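Local coordinates for PbSGBP-B lipoprotein (Prevotella bryantii B14, PDB 6D2Y) that probably binds polysaccharides at the bacterial surface, as a magnesium-containing lipoprotein of a polysaccharide utilization locus, at residues I74-N80 against T109-I115. Coordinates in Å, arbitrary orientation, origin at the centre of the assembly. Residue numbers count along the deposited sequence, not the author numbering.
Sequences IKGILFN and TDKMYMI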
loop_
_atom_site.group_PDB
_atom_site.type_symbol
_atom_site.label_atom_id
_atom_site.label_comp_id
_atom_site.label_asym_id
_atom_site.label_seq_id
_atom_site.Cartn_x
_atom_site.Cartn_y
_atom_site.Cartn_z
ATOM N N ILE A 74 -28.896 31.268 -22.327
ATOM C CA ILE A 74 -27.773 30.898 -21.474
ATOM C C ILE A 74 -26.482 31.358 -22.135
ATOM O O ILE A 74 -26.135 30.897 -23.228
ATOM C CB ILE A 74 -27.747 29.384 -21.238
ATOM C CG1 ILE A 74 -29.100 28.913 -20.714
ATOM C CG2 ILE A 74 -26.630 29.021 -20.272
ATOM C CD1 ILE A 74 -29.284 27.435 -20.819
ATOM N N LYS A 75 -25.759 32.255 -21.470
ATOM C CA LYS A 75 -24.448 32.666 -21.956
ATOM C C LYS A 75 -23.328 31.843 -21.337
ATOM O O LYS A 75 -22.365 31.492 -22.026
ATOM C CB LYS A 75 -24.225 34.155 -21.677
ATOM C CG LYS A 75 -24.880 35.058 -22.702
ATOM C CD LYS A 75 -24.846 34.419 -24.081
ATOM C CE LYS A 75 -25.783 35.118 -25.043
ATOM N NZ LYS A 75 -26.681 34.121 -25.682
ATOM N N GLY A 76 -23.439 31.523 -20.051
ATOM C CA GLY A 76 -22.444 30.707 -19.390
ATOM C C GLY A 76 -23.103 29.695 -18.476
ATOM O O GLY A 76 -24.236 29.875 -18.022
ATOM N N ILE A 77 -22.370 28.614 -18.218
ATOM C CA ILE A 77 -22.784 27.573 -17.286
ATOM C C ILE A 77 -21.602 27.263 -16.380
ATOM O O ILE A 77 -20.494 27.010 -16.867
ATOM C CB ILE A 77 -23.245 26.298 -18.021
ATOM C CG1 ILE A 77 -24.576 26.530 -18.739
ATOM C CG2 ILE A 77 -23.366 25.134 -17.053
ATOM C CD1 ILE A 77 -25.131 25.294 -19.427
ATOM N N LEU A 78 -21.830 27.278 -15.072
ATOM C CA LEU A 78 -20.845 26.806 -14.111
ATOM C C LEU A 78 -21.407 25.626 -13.341
ATOM O O LEU A 78 -22.524 25.695 -12.820
ATOM C CB LEU A 78 -20.443 27.898 -13.129
ATOM C CG LEU A 78 -19.607 29.017 -13.721
ATOM C CD1 LEU A 78 -20.560 30.160 -13.987
ATOM C CD2 LEU A 78 -18.486 29.438 -12.748
ATOM N N PHE A 79 -20.628 24.552 -13.273
ATOM C CA PHE A 79 -20.874 23.451 -12.352
ATOM C C PHE A 79 -20.089 23.739 -11.078
ATOM O O PHE A 79 -18.853 23.710 -11.088
ATOM C CB PHE A 79 -20.444 22.132 -12.984
ATOM C CG PHE A 79 -21.346 21.668 -14.085
ATOM C CD1 PHE A 79 -21.173 22.117 -15.385
ATOM C CD2 PHE A 79 -22.368 20.775 -13.820
ATOM C CE1 PHE A 79 -22.007 21.681 -16.402
ATOM C CE2 PHE A 79 -23.203 20.336 -14.829
ATOM C CZ PHE A 79 -23.023 20.788 -16.121
ATOM N N ASN A 80 -20.804 24.028 -9.989
ATOM C CA ASN A 80 -20.203 24.500 -8.736
ATOM C C ASN A 80 -19.421 25.765 -9.063
ATOM O O ASN A 80 -20.038 26.744 -9.518
ATOM C CB ASN A 80 -19.398 23.369 -8.093
ATOM C CG ASN A 80 -20.227 22.130 -7.858
ATOM O OD1 ASN A 80 -21.106 22.103 -6.987
ATOM N ND2 ASN A 80 -19.945 21.087 -8.625
ATOM N N THR A 109 -21.489 23.286 -4.138
ATOM C CA THR A 109 -22.835 23.673 -3.754
ATOM C C THR A 109 -23.898 22.772 -4.359
ATOM O O THR A 109 -25.086 22.972 -4.079
ATOM C CB THR A 109 -23.116 25.132 -4.147
ATOM O OG1 THR A 109 -22.746 25.350 -5.515
ATOM C CG2 THR A 109 -22.332 26.081 -3.252
ATOM N N ASP A 110 -23.509 21.784 -5.166
ATOM C CA ASP A 110 -24.445 20.869 -5.821
ATOM C C ASP A 110 -25.492 21.642 -6.617
ATOM O O ASP A 110 -26.698 21.409 -6.513
ATOM C CB ASP A 110 -25.101 19.930 -4.807
ATOM C CG ASP A 110 -24.143 18.874 -4.285
ATOM O OD1 ASP A 110 -23.083 18.657 -4.912
ATOM O OD2 ASP A 110 -24.456 18.254 -3.248
ATOM N N LYS A 111 -25.012 22.590 -7.415
ATOM C CA LYS A 111 -25.860 23.372 -8.296
ATOM C C LYS A 111 -25.107 23.661 -9.583
ATOM O O LYS A 111 -23.880 23.808 -9.579
ATOM C CB LYS A 111 -26.305 24.692 -7.636
ATOM C CG LYS A 111 -27.219 24.502 -6.431
ATOM C CD LYS A 111 -27.496 25.800 -5.696
ATOM C CE LYS A 111 -28.151 25.529 -4.348
ATOM N NZ LYS A 111 -29.403 24.737 -4.488
HETATM N N MSE A 112 -25.847 23.720 -10.684
HETATM C CA MSE A 112 -25.310 24.190 -11.958
HETATM C C MSE A 112 -25.895 25.573 -12.218
HETATM O O MSE A 112 -27.111 25.724 -12.325
HETATM C CB MSE A 112 -25.661 23.225 -13.095
HETATM C CG MSE A 112 -25.872 23.874 -14.465
HETATM SE SE MSE A 112 -26.120 22.556 -15.895
HETATM C CE MSE A 112 -28.025 22.349 -15.772
ATOM N N TYR A 113 -25.037 26.582 -12.294
ATOM C CA TYR A 113 -25.482 27.963 -12.415
ATOM C C TYR A 113 -25.577 28.340 -13.886
ATOM O O TYR A 113 -24.595 28.231 -14.626
ATOM C CB TYR A 113 -24.536 28.905 -11.672
ATOM C CG TYR A 113 -24.358 28.553 -10.213
ATOM C CD1 TYR A 113 -25.210 29.059 -9.241
ATOM C CD2 TYR A 113 -23.337 27.704 -9.808
ATOM C CE1 TYR A 113 -25.049 28.734 -7.905
ATOM C CE2 TYR A 113 -23.169 27.373 -8.478
ATOM C CZ TYR A 113 -24.027 27.891 -7.531
ATOM O OH TYR A 113 -23.866 27.568 -6.203
HETATM N N MSE A 114 -26.755 28.778 -14.308
HETATM C CA MSE A 114 -26.923 29.287 -15.659
HETATM C C MSE A 114 -26.893 30.803 -15.636
HETATM O O MSE A 114 -27.637 31.428 -14.873
HETATM C CB MSE A 114 -28.226 28.789 -16.263
HETATM C CG MSE A 114 -28.540 27.358 -15.906
HETATM SE SE MSE A 114 -30.368 26.902 -16.351
HETATM C CE MSE A 114 -29.952 25.923 -17.934
ATOM N N ILE A 115 -26.030 31.397 -16.460
ATOM C CA ILE A 115 -25.847 32.845 -16.498
ATOM C C ILE A 115 -26.354 33.376 -17.832
ATOM O O ILE A 115 -25.922 32.925 -18.902
ATOM C CB ILE A 115 -24.387 33.270 -16.272
ATOM C CG1 ILE A 115 -23.823 32.738 -14.950
ATOM C CG2 ILE A 115 -24.294 34.781 -16.276
ATOM C CD1 ILE A 115 -22.314 32.838 -14.862
HETATM O O HOH W 1 -21.408 18.808 -6.982
#
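A classic beta bulge opens this antiparallel strand pair: Lys75 and Gly76 donate backbone N to one acceptor, Ile115 O, at 2.7 and 3.1 Å. The side chain of exposed Lys75 ends away from the partner strand, NZ weakly hydrogen-bonded to Lys72 O. Beyond it the ladder is regular, within an N-terminal domain consistent with a beta sandwich. Ile115 N returns a bond to Gly76 O (2.8 Å), and Leu78 and Tyr113 form the next hydrogen-bonded pair, with Leu78 N to Tyr113 O at 3.0 Å and Tyr113 N to Leu78 O at 2.7 Å.

Alternation sorts the side chains. Ile77, Phe79, Met112 and Met114, the last two selenomethionines, turn to the buried face, where strands 39-45 and 63-69 pack against both methionines and 63-69 also meets Phe79. Flexible methionine side chains suit this apolar interior: Met112 SE makes an oblique Met-aromatic contact with Phe79, 4.2 Å from the ring centroid, while Met114 CE meets Ile74 CD1 at 3.3 Å. The partly exposed opposite face carries Leu78, Tyr113 and Ile115; Leu78 CD1 touches Ile115 CD1 at 3.3 Å, and Tyr113 suits this face, its ring apolar and its OH hydrogen-bonded to Thr109 OG1 (2.6 Å).

At the far end Asn80, with positive phi (57°), leaves the strand as its N binds Lys111 O (3.1 Å). Its short amide suits the turn into Lys111: OD1 accepts from Thr109 N (3.1 Å) and Asp110 N (3.0 Å). Asp110 forms a salt bridge with Lys206, and one water accepts from Asn80 ND2 (3.2 Å) and donates to Asp110 OD1 (2.7 Å).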